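Local coordinates for chromosomal replication initiator protein DnaA (Helicobacter pylori, PDB 2WP0) that probably initiates and regulates chromosomal replication by binding the replication origin in its ATP form, represented here by the domain engaged in oligomerization and binding of regulators, at residues 50-53 with 54-58. Sequence-based numbering, arbitrary orientation.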
loop_
_atom_site.group_PDB
_atom_site.type_symbol
_atom_site.label_atom_id
_atom_site.label_comp_id
_atom_site.label_asym_id
_atom_site.label_seq_id
_atom_site.Cartn_x
_atom_site.Cartn_y
_atom_site.Cartn_z
ATOM N N PRO D 50 -8.291 -14.608 33.790
ATOM C CA PRO D 50 -6.877 -14.785 34.123
ATOM C C PRO D 50 -6.052 -13.615 33.630
ATOM O O PRO D 50 -5.147 -13.162 34.325
ATOM C CB PRO D 50 -6.488 -16.028 33.331
ATOM C CG PRO D 50 -7.780 -16.700 32.991
ATOM C CD PRO D 50 -8.782 -15.629 32.855
ATOM N N ASN D 51 -6.365 -13.125 32.439
ATOM C CA ASN D 51 -5.581 -12.050 31.865
ATOM C C ASN D 51 -6.417 -10.987 31.148
ATOM O O ASN D 51 -7.647 -11.090 31.038
ATOM C CB ASN D 51 -4.551 -12.632 30.916
ATOM C CG ASN D 51 -5.181 -13.468 29.841
ATOM O OD1 ASN D 51 -5.925 -12.960 29.004
ATOM N ND2 ASN D 51 -4.914 -14.764 29.866
ATOM N N GLN D 52 -5.726 -9.968 30.649
ATOM C CA GLN D 52 -6.367 -8.804 30.052
ATOM C C GLN D 52 -7.093 -9.055 28.726
ATOM O O GLN D 52 -8.228 -8.597 28.549
ATOM C CB GLN D 52 -5.350 -7.684 29.869
ATOM C CG GLN D 52 -5.958 -6.365 29.442
ATOM C CD GLN D 52 -7.023 -5.873 30.404
ATOM O OE1 GLN D 52 -6.768 -5.677 31.592
ATOM N NE2 GLN D 52 -8.226 -5.667 29.890
ATOM N N VAL D 53 -6.445 -9.744 27.789
ATOM C CA VAL D 53 -7.087 -10.050 26.517
ATOM C C VAL D 53 -8.377 -10.836 26.735
ATOM O O VAL D 53 -9.385 -10.575 26.073
ATOM C CB VAL D 53 -6.179 -10.854 25.584
ATOM C CG1 VAL D 53 -6.984 -11.439 24.425
ATOM C CG2 VAL D 53 -5.076 -9.993 25.071
ATOM N N LEU D 54 -8.357 -11.794 27.665
ATOM C CA LEU D 54 -9.582 -12.540 27.982
ATOM C C LEU D 54 -10.636 -11.627 28.584
ATOM O O LEU D 54 -11.798 -11.641 28.153
ATOM C CB LEU D 54 -9.308 -13.739 28.899
ATOM C CG LEU D 54 -8.960 -14.908 27.982
ATOM C CD1 LEU D 54 -7.835 -15.814 28.452
ATOM C CD2 LEU D 54 -10.144 -15.641 27.366
ATOM N N CYS D 55 -10.224 -10.829 29.570
ATOM C CA CYS D 55 -11.141 -9.882 30.178
ATOM C C CYS D 55 -11.772 -8.985 29.111
ATOM O O CYS D 55 -12.960 -8.661 29.176
ATOM C CB CYS D 55 -10.450 -9.047 31.258
ATOM S SG CYS D 55 -11.490 -7.731 32.001
ATOM N N THR D 56 -10.981 -8.608 28.113
ATOM C CA THR D 56 -11.452 -7.687 27.083
ATOM C C THR D 56 -12.285 -8.365 26.003
ATOM O O THR D 56 -13.336 -7.846 25.613
ATOM C CB THR D 56 -10.277 -6.932 26.437
ATOM O OG1 THR D 56 -9.725 -6.033 27.396
ATOM C CG2 THR D 56 -10.735 -6.134 25.222
ATOM N N THR D 57 -11.823 -9.516 25.515
ATOM C CA THR D 57 -12.523 -10.213 24.428
ATOM C C THR D 57 -13.861 -10.743 24.891
ATOM O O THR D 57 -14.893 -10.545 24.246
ATOM C CB THR D 57 -11.697 -11.367 23.867
ATOM O OG1 THR D 57 -10.431 -10.851 23.422
ATOM C CG2 THR D 57 -12.441 -12.038 22.700
ATOM N N ILE D 58 -13.827 -11.415 26.029
ATOM C CA ILE D 58 -15.049 -11.879 26.618
ATOM C C ILE D 58 -15.990 -10.675 26.725
ATOM O O ILE D 58 -17.079 -10.695 26.140
ATOM C CB ILE D 58 -14.805 -12.539 27.985
ATOM C CG1 ILE D 58 -14.034 -13.836 27.824
ATOM C CG2 ILE D 58 -16.105 -12.864 28.667
ATOM C CD1 ILE D 58 -13.915 -14.572 29.116
#
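Asn-51 caps the start of helix 52-71: its side-chain OD1 accepts from Leu-54 N at 3.0 Å, the donor lying nearly on the extension of the amide C=O (162°). The torsion behind it, chi1 57°, holds CG between the backbone N and the carbonyl carbon and swings the amide back over the first turn. The backbone O of the same residue takes Cys-55 N, so both oxygens of Asn-51 serve N-H groups of the helix start. The next residue, Gln-52, uses its side chain and its carbonyl toward a single partner: its O accepts from Thr-56 N, while NE2, carried forward by a bend at chi2 (57°), donates to Thr-56 OG1 at 2.9 Å with that oxygen in the amide plane. Val-53 O receives two bonds from Thr-57, one from N at 2.7 Å and one from OG1 at 2.9 Å, arriving from opposite faces of the carbonyl plane, which ties the threonine hydroxyl back to the helix backbone in a buried setting. Methyl groups lie beside these polar atoms: Leu-54 CD1 is 3.4 Å from Asn-51 ND2, and the side chains of Val-53 and Thr-57 run side by side. Pro-50 CD meets Leu-54 CB at 4.4 Å, a looser apolar contact. Helix 52-71 links strands 44-49 and 84-89 in a beta-alpha-beta unit of domain I; Cys-55 meets Ile-87 of the latter strand, while Leu-54 reaches Tyr-29 of helix 23-30, and neighbouring chains pack on Asn-51 and Thr-56. The chemistry implies a helix start secured twice over, by a side-chain cap for an early amide and by polar side chains that reinforce the i to i+4 pairing directly after it.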